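Local coordinates for probable FAD-dependent oxidoreductase PA4991 (Pseudomonas aeruginosa PAO1, PDB 5EZ7), which binds one FAD per subunit and probably works as an oxidoreductase of the DAO family on a substrate that is still unknown, at residues Val94-Glu99 with Ile153-Pro158; Pro241-Cys246 with Thr256-Pro261. All coordinates share one frame; numbering follows the deposited sequence.

Interaction 1: residues Val94-Glu99 with Ile153-Pro158; sequences VRLLSE and IVFDVP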
ATOM      1  N   VAL A  94      11.428  -9.680   6.548  1.00 38.31           N
ATOM      2  CA  VAL A  94      10.228  -9.532   5.752  1.00 36.34           C
ATOM      3  C   VAL A  94      10.443 -10.296   4.436  1.00 37.34           C
ATOM      4  O   VAL A  94      11.503 -10.238   3.815  1.00 36.66           O
ATOM      5  CB  VAL A  94       9.878  -8.044   5.536  1.00 34.96           C
ATOM      6  CG1 VAL A  94       8.675  -7.888   4.609  1.00 33.73           C
ATOM      7  CG2 VAL A  94       9.595  -7.380   6.889  1.00 34.02           C
ATOM      8  N   ARG A  95       9.414 -11.029   4.049  1.00 38.59           N
ATOM      9  CA  ARG A  95       9.417 -11.832   2.857  1.00 40.32           C
ATOM     10  C   ARG A  95       9.289 -10.950   1.625  1.00 37.76           C
ATOM     11  O   ARG A  95       8.381 -10.120   1.538  1.00 35.50           O
ATOM     12  CB  ARG A  95       8.239 -12.803   2.876  1.00 45.20           C
ATOM     13  CG  ARG A  95       8.483 -14.201   3.461  1.00 51.66           C
ATOM     14  CD  ARG A  95       7.275 -15.127   3.139  1.00 56.85           C
ATOM     15  NE  ARG A  95       7.189 -15.478   1.706  1.00 62.21           N
ATOM     16  CZ  ARG A  95       6.303 -16.326   1.138  1.00 70.29           C
ATOM     17  NH1 ARG A  95       6.364 -16.568  -0.180  1.00 71.06           N
ATOM     18  NH2 ARG A  95       5.346 -16.939   1.853  1.00 70.44           N
ATOM     19  N   LEU A  96      10.225 -11.115   0.699  1.00 37.74           N
ATOM     20  CA  LEU A  96      10.044 -10.683  -0.666  1.00 37.29           C
ATOM     21  C   LEU A  96       9.435 -11.815  -1.477  1.00 36.48           C
ATOM     22  O   LEU A  96       9.860 -12.963  -1.376  1.00 36.82           O
ATOM     23  CB  LEU A  96      11.383 -10.370  -1.300  1.00 39.51           C
ATOM     24  CG  LEU A  96      12.194  -9.205  -0.777  1.00 40.57           C
ATOM     25  CD1 LEU A  96      13.386  -8.988  -1.728  1.00 41.94           C
ATOM     26  CD2 LEU A  96      11.295  -7.979  -0.647  1.00 38.98           C
ATOM     27  N   LEU A  97       8.449 -11.495  -2.287  1.00 34.88           N
ATOM     28  CA  LEU A  97       7.975 -12.460  -3.241  1.00 36.09           C
ATOM     29  C   LEU A  97       9.026 -12.631  -4.355  1.00 37.60           C
ATOM     30  O   LEU A  97       9.291 -13.752  -4.777  1.00 38.77           O
ATOM     31  CB  LEU A  97       6.576 -12.077  -3.775  1.00 34.70           C
ATOM     32  CG  LEU A  97       5.434 -12.172  -2.740  1.00 33.49           C
ATOM     33  CD1 LEU A  97       4.096 -11.744  -3.333  1.00 32.32           C
ATOM     34  CD2 LEU A  97       5.303 -13.568  -2.131  1.00 34.42           C
ATOM     35  N   SER A  98       9.665 -11.533  -4.777  1.00 37.77           N
ATOM     36  CA  SER A  98      10.651 -11.593  -5.841  1.00 38.56           C
ATOM     37  C   SER A  98      11.662 -10.518  -5.623  1.00 40.65           C
ATOM     38  O   SER A  98      11.343  -9.404  -5.203  1.00 40.47           O
ATOM     39  CB  SER A  98       9.984 -11.385  -7.193  1.00 37.99           C
ATOM     40  OG  SER A  98      10.878 -11.582  -8.271  1.00 38.32           O
ATOM     41  N   GLU A  99      12.900 -10.860  -5.923  1.00 43.73           N
ATOM     42  CA  GLU A  99      14.024  -9.944  -5.778  1.00 46.26           C
ATOM     43  C   GLU A  99      14.050  -8.918  -6.902  1.00 45.98           C
ATOM     44  O   GLU A  99      14.858  -7.999  -6.870  1.00 47.97           O
ATOM     45  CB  GLU A  99      15.324 -10.746  -5.834  1.00 50.01           C
ATOM     46  CG  GLU A  99      15.461 -11.780  -4.724  1.00 52.02           C
ATOM     47  CD  GLU A  99      16.499 -11.394  -3.693  1.00 54.98           C
ATOM     48  OE1 GLU A  99      16.504 -10.219  -3.262  1.00 57.59           O
ATOM     49  OE2 GLU A  99      17.330 -12.265  -3.332  1.00 59.51           O
ATOM     50  N   ILE A 153      11.406  -4.151  -6.653  1.00 40.37           N
ATOM     51  CA  ILE A 153      11.331  -5.285  -5.733  1.00 39.90           C
ATOM     52  C   ILE A 153       9.876  -5.598  -5.587  1.00 36.74           C
ATOM     53  O   ILE A 153       9.046  -4.669  -5.685  1.00 36.11           O
ATOM     54  CB  ILE A 153      11.717  -4.913  -4.280  1.00 42.00           C
ATOM     55  CG1 ILE A 153      12.948  -4.042  -4.180  1.00 45.77           C
ATOM     56  CG2 ILE A 153      11.955  -6.155  -3.435  1.00 43.77           C
ATOM     57  CD1 ILE A 153      13.010  -3.306  -2.846  1.00 45.56           C
ATOM     58  N   VAL A 154       9.555  -6.851  -5.255  1.00 34.12           N
ATOM     59  CA  VAL A 154       8.170  -7.215  -4.907  1.00 32.44           C
ATOM     60  C   VAL A 154       8.055  -7.840  -3.532  1.00 32.03           C
ATOM     61  O   VAL A 154       8.618  -8.896  -3.286  1.00 31.80           O
ATOM     62  CB  VAL A 154       7.558  -8.186  -5.914  1.00 31.82           C
ATOM     63  CG1 VAL A 154       6.085  -8.422  -5.591  1.00 29.70           C
ATOM     64  CG2 VAL A 154       7.759  -7.647  -7.326  1.00 32.33           C
ATOM     65  N   PHE A 155       7.262  -7.187  -2.682  1.00 32.10           N
ATOM     66  CA  PHE A 155       7.141  -7.498  -1.263  1.00 33.53           C
ATOM     67  C   PHE A 155       5.936  -8.382  -1.074  1.00 32.99           C
ATOM     68  O   PHE A 155       4.970  -8.215  -1.765  1.00 31.60           O
ATOM     69  CB  PHE A 155       6.948  -6.212  -0.412  1.00 33.69           C
ATOM     70  CG  PHE A 155       8.220  -5.655   0.167  1.00 35.09           C
ATOM     71  CD1 PHE A 155       9.124  -4.990  -0.630  1.00 36.02           C
ATOM     72  CD2 PHE A 155       8.522  -5.798   1.516  1.00 35.55           C
ATOM     73  CE1 PHE A 155      10.328  -4.479  -0.112  1.00 36.28           C
ATOM     74  CE2 PHE A 155       9.725  -5.300   2.035  1.00 36.61           C
ATOM     75  CZ  PHE A 155      10.635  -4.655   1.212  1.00 36.54           C
ATOM     76  N   ASP A 156       6.012  -9.312  -0.134  1.00 35.21           N
ATOM     77  CA  ASP A 156       4.829  -9.997   0.418  1.00 36.94           C
ATOM     78  C   ASP A 156       4.186  -9.003   1.393  1.00 34.16           C
ATOM     79  O   ASP A 156       4.670  -8.826   2.525  1.00 34.10           O
ATOM     80  CB  ASP A 156       5.239 -11.296   1.164  1.00 41.29           C
ATOM     81  CG  ASP A 156       4.048 -12.017   1.836  1.00 45.23           C
ATOM     82  OD1 ASP A 156       2.895 -11.615   1.574  1.00 49.96           O
ATOM     83  OD2 ASP A 156       4.254 -12.995   2.611  1.00 47.84           O
ATOM     84  N   VAL A 157       3.120  -8.355   0.953  1.00 31.40           N
ATOM     85  CA  VAL A 157       2.525  -7.244   1.702  1.00 29.85           C
ATOM     86  C   VAL A 157       1.927  -7.666   3.045  1.00 29.45           C
ATOM     87  O   VAL A 157       2.190  -7.029   4.051  1.00 29.65           O
ATOM     88  CB  VAL A 157       1.520  -6.406   0.878  1.00 28.74           C
ATOM     89  CG1 VAL A 157       0.931  -5.293   1.725  1.00 27.95           C
ATOM     90  CG2 VAL A 157       2.224  -5.777  -0.326  1.00 29.88           C
ATOM     91  N   PRO A 158       1.143  -8.742   3.077  1.00 29.38           N
ATOM     92  CA  PRO A 158       0.699  -9.173   4.405  1.00 29.10           C
ATOM     93  C   PRO A 158       1.847  -9.346   5.445  1.00 29.77           C
ATOM     94  O   PRO A 158       1.690  -8.967   6.608  1.00 30.06           O
ATOM     95  CB  PRO A 158       0.032 -10.512   4.147  1.00 29.51           C
ATOM     96  CG  PRO A 158      -0.183 -10.608   2.663  1.00 30.07           C
ATOM     97  CD  PRO A 158       0.486  -9.470   1.970  1.00 29.31           C
TER
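Leu96 lays its CD2 methyl on the face of the Phe155 ring in a CH-pi contact over the ring centre, 3.6 Å from CD2 to the centroid and 11° off the normal. The same methyl meets Ile153 CG2, at 3.4 Å from CD2, while Val94 CG1 comes to the edge of the ring, near its plane, the two side chains crossing at about a right angle. Val94 CG1 stands anti to its backbone N (chi1 176°), which turns it to Phe155 CD2 and CE2. This apolar side, where Trp79 adds an edge-to-face ring to Phe155, is the close-packed half. Between the halves runs an antiparallel ladder in which a classic beta bulge sets two residues, Leu97 and Ser98, opposite the single Val154, whose O takes a straight bond from Ser98 N (3.2 Å) and a weak, bent one from Leu97 N. Val154 N returns a bond to Ser98 O, and strand 52-53, with the FAD-binding Ile52, flanks strand 153-155 on its other edge. The solvent side is looser. Asp156, at the N-cap of helix 157-168, is tied by its backbone N to Arg95 O (3.0 Å), but its OD2 lies beside Arg95 CD and makes only a long salt bridge, 3.9 Å from OD2 to Arg95 NE. There OD2 lies over a guanidinium face, the two planes 71° apart, and no N-H points at it.

Interaction 2: residues Pro241-Cys246 with Thr256-Pro261; sequences PLYAHC and TVTTHP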
ATOM      1  N   PRO A 241       6.133 -18.944 -11.058  1.00 36.61           N
ATOM      2  CA  PRO A 241       6.311 -17.558 -10.602  1.00 34.68           C
ATOM      3  C   PRO A 241       6.664 -16.565 -11.756  1.00 33.90           C
ATOM      4  O   PRO A 241       7.435 -16.885 -12.670  1.00 34.91           O
ATOM      5  CB  PRO A 241       7.431 -17.635  -9.575  1.00 35.56           C
ATOM      6  CG  PRO A 241       7.693 -19.080  -9.332  1.00 37.15           C
ATOM      7  CD  PRO A 241       7.055 -19.899 -10.404  1.00 37.33           C
ATOM      8  N   LEU A 242       6.064 -15.386 -11.662  1.00 31.15           N
ATOM      9  CA  LEU A 242       6.172 -14.344 -12.605  1.00 30.87           C
ATOM     10  C   LEU A 242       5.814 -12.990 -11.961  1.00 30.23           C
ATOM     11  O   LEU A 242       4.756 -12.844 -11.253  1.00 28.44           O
ATOM     12  CB  LEU A 242       5.186 -14.615 -13.705  1.00 31.29           C
ATOM     13  CG  LEU A 242       5.101 -13.601 -14.833  1.00 31.38           C
ATOM     14  CD1 LEU A 242       6.474 -13.329 -15.489  1.00 32.89           C
ATOM     15  CD2 LEU A 242       4.088 -14.157 -15.800  1.00 31.27           C
ATOM     16  N   TYR A 243       6.674 -12.005 -12.218  1.00 30.31           N
ATOM     17  CA  TYR A 243       6.486 -10.627 -11.722  1.00 29.87           C
ATOM     18  C   TYR A 243       6.883  -9.696 -12.868  1.00 31.62           C
ATOM     19  O   TYR A 243       8.072  -9.519 -13.116  1.00 32.85           O
ATOM     20  CB  TYR A 243       7.345 -10.388 -10.470  1.00 29.19           C
ATOM     21  CG  TYR A 243       7.061 -11.413  -9.395  1.00 28.37           C
ATOM     22  CD1 TYR A 243       7.687 -12.664  -9.388  1.00 28.98           C
ATOM     23  CD2 TYR A 243       6.122 -11.156  -8.415  1.00 26.50           C
ATOM     24  CE1 TYR A 243       7.384 -13.599  -8.405  1.00 28.68           C
ATOM     25  CE2 TYR A 243       5.816 -12.087  -7.447  1.00 25.85           C
ATOM     26  CZ  TYR A 243       6.434 -13.300  -7.445  1.00 27.19           C
ATOM     27  OH  TYR A 243       6.072 -14.197  -6.465  1.00 27.22           O
ATOM     28  N   ALA A 244       5.912  -9.139 -13.598  1.00 32.08           N
ATOM     29  CA  ALA A 244       6.247  -8.459 -14.831  1.00 34.11           C
ATOM     30  C   ALA A 244       5.193  -7.490 -15.345  1.00 34.41           C
ATOM     31  O   ALA A 244       4.011  -7.702 -15.154  1.00 34.56           O
ATOM     32  CB  ALA A 244       6.572  -9.496 -15.905  1.00 35.62           C
ATOM     33  N   HIS A 245       5.646  -6.416 -15.983  1.00 35.87           N
ATOM     34  CA  HIS A 245       4.790  -5.572 -16.817  1.00 37.13           C
ATOM     35  C   HIS A 245       4.911  -6.077 -18.270  1.00 39.35           C
ATOM     36  O   HIS A 245       6.022  -6.130 -18.779  1.00 39.12           O
ATOM     37  CB  HIS A 245       5.266  -4.128 -16.803  1.00 37.69           C
ATOM     38  CG  HIS A 245       5.321  -3.496 -15.451  1.00 37.53           C
ATOM     39  ND1 HIS A 245       4.226  -3.400 -14.615  1.00 36.86           N
ATOM     40  CD2 HIS A 245       6.326  -2.839 -14.826  1.00 38.29           C
ATOM     41  CE1 HIS A 245       4.571  -2.754 -13.516  1.00 36.27           C
ATOM     42  NE2 HIS A 245       5.845  -2.415 -13.615  1.00 37.30           N
ATOM     43  N   CYS A 246       3.797  -6.456 -18.913  1.00 41.93           N
ATOM     44  CA  CYS A 246       3.795  -6.792 -20.354  1.00 47.02           C
ATOM     45  C   CYS A 246       3.548  -5.516 -21.116  1.00 49.25           C
ATOM     46  O   CYS A 246       2.516  -4.884 -20.955  1.00 47.11           O
ATOM     47  CB  CYS A 246       2.741  -7.847 -20.773  1.00 47.76           C
ATOM     48  SG  CYS A 246       2.626  -8.125 -22.591  1.00 54.77           S
ATOM     49  N   THR A 256      -0.094  -6.417 -15.865  1.00 34.92           N
ATOM     50  CA  THR A 256       0.945  -6.476 -14.818  1.00 33.01           C
ATOM     51  C   THR A 256       0.667  -7.784 -14.019  1.00 30.44           C
ATOM     52  O   THR A 256      -0.403  -7.934 -13.434  1.00 27.06           O
ATOM     53  CB  THR A 256       0.949  -5.167 -13.920  1.00 31.98           C
ATOM     54  OG1 THR A 256       1.456  -4.056 -14.671  1.00 33.20           O
ATOM     55  CG2 THR A 256       1.839  -5.278 -12.694  1.00 31.65           C
ATOM     56  N   VAL A 257       1.614  -8.726 -14.044  1.00 29.80           N
ATOM     57  CA  VAL A 257       1.468  -9.974 -13.306  1.00 29.26           C
ATOM     58  C   VAL A 257       2.334  -9.995 -12.053  1.00 27.98           C
ATOM     59  O   VAL A 257       3.524  -9.748 -12.116  1.00 27.68           O
ATOM     60  CB  VAL A 257       1.854 -11.217 -14.137  1.00 30.57           C
ATOM     61  CG1 VAL A 257       1.526 -12.511 -13.383  1.00 30.14           C
ATOM     62  CG2 VAL A 257       1.124 -11.225 -15.463  1.00 31.64           C
ATOM     63  N   THR A 258       1.720 -10.352 -10.935  1.00 26.78           N
ATOM     64  CA  THR A 258       2.452 -10.789  -9.738  1.00 26.88           C
ATOM     65  C   THR A 258       1.948 -12.162  -9.295  1.00 26.28           C
ATOM     66  O   THR A 258       0.783 -12.505  -9.512  1.00 25.80           O
ATOM     67  CB  THR A 258       2.318  -9.738  -8.623  1.00 26.95           C
ATOM     68  OG1 THR A 258       0.930  -9.347  -8.464  1.00 25.92           O
ATOM     69  CG2 THR A 258       3.125  -8.501  -9.020  1.00 27.37           C
ATOM     70  N   THR A 259       2.840 -12.983  -8.746  1.00 26.83           N
ATOM     71  CA  THR A 259       2.489 -14.334  -8.263  1.00 26.89           C
ATOM     72  C   THR A 259       2.456 -14.382  -6.728  1.00 26.49           C
ATOM     73  O   THR A 259       3.400 -13.957  -6.077  1.00 26.45           O
ATOM     74  CB  THR A 259       3.460 -15.396  -8.807  1.00 27.72           C
ATOM     75  OG1 THR A 259       3.429 -15.320 -10.223  1.00 28.22           O
ATOM     76  CG2 THR A 259       3.049 -16.851  -8.355  1.00 28.03           C
ATOM     77  N   HIS A 260       1.384 -14.958  -6.183  1.00 26.69           N
ATOM     78  CA  HIS A 260       1.159 -15.035  -4.743  1.00 27.33           C
ATOM     79  C   HIS A 260       0.903 -16.488  -4.258  1.00 29.18           C
ATOM     80  O   HIS A 260      -0.141 -17.041  -4.535  1.00 28.56           O
ATOM     81  CB  HIS A 260       0.019 -14.094  -4.384  1.00 26.06           C
ATOM     82  CG  HIS A 260       0.218 -12.703  -4.929  1.00 26.34           C
ATOM     83  ND1 HIS A 260       0.835 -11.690  -4.212  1.00 25.76           N
ATOM     84  CD2 HIS A 260      -0.064 -12.178  -6.145  1.00 25.98           C
ATOM     85  CE1 HIS A 260       0.913 -10.606  -4.959  1.00 25.69           C
ATOM     86  NE2 HIS A 260       0.380 -10.871  -6.136  1.00 26.50           N
ATOM     87  N   PRO A 261       1.869 -17.101  -3.531  1.00 32.78           N
ATOM     88  CA  PRO A 261       1.662 -18.424  -2.922  1.00 36.26           C
ATOM     89  C   PRO A 261       0.455 -18.476  -1.992  1.00 36.89           C
ATOM     90  O   PRO A 261       0.174 -17.510  -1.331  1.00 34.89           O
ATOM     91  CB  PRO A 261       2.941 -18.640  -2.104  1.00 37.59           C
ATOM     92  CG  PRO A 261       3.961 -17.783  -2.772  1.00 37.34           C
ATOM     93  CD  PRO A 261       3.197 -16.566  -3.169  1.00 35.02           C
TER
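Thr259, Val257 and Tyr243 bury the most surface of any residues in the contact between Pro241-Cys246 and Thr256-Pro261, which form the two sides of a beta hairpin within the large mixed sheet of this DAO-family enzyme. Val257 sits at its regular part: it is an antiparallel hydrogen-bonded partner of Ala244, with Ala244 N to Val257 O at 2.9 Å and Val257 N to Ala244 O at 2.8 Å. Its CG1 also meets Leu242 CD2, the two side chains crossing at about a right angle, and Trp269 of the next strand packs on Val257 as well. Before Ala244 the first strand gives way to a loop, and side chains take over the bonding. Thr259 OG1, anti to its own carbonyl carbon (chi1 -57°), donates to Leu242 O at 3.0 Å; the hydroxyl comes in at 118° to the C=O and close to the carbonyl plane. Tyr243 reaches the same residue by another route. Its ring extends past Thr258 CA and the backbone of Thr259, with CD2 and CE2 near Thr259 N, and its OH gives a weak bond to Thr259 O at 2.7 Å. Thr258, between Val257 and Thr259 in the strand, turns its hydroxyl to His260 NE2 and to the side-chain amide of Gln50, an FAD-binding residue. At the other end the side chains of His245 and Thr256 run next to each other in the same direction, and Thr256 OG1 meets His245 ND1 in the plane of the imidazole, 2.8 Å away in a nearly straight hydrogen bond.

Interaction 1 lies in the small sheet of strands 52-53, 96-98 and 153-155, interaction 2 in the eight-stranded one; their centres are about 12 Å apart. The two sheets meet where Leu97 and Ser98 pack on His260 and Tyr243: Leu97 CD1 lies 3.4 Å from His260 ND1, and Ser98 CB lies 3.4 Å from Tyr243 CD1. Both contacts also border the cofactor site. The side chain of Val154 in interaction 1 lies about 7 Å from the bound FAD. The side chain of Thr256 in interaction 2 lies about 6 Å from the bound FAD. Residues 50 to 52, which bind FAD, connect the two, since Gly51 pairs with Phe155 while Gln50 bonds to Thr256 O.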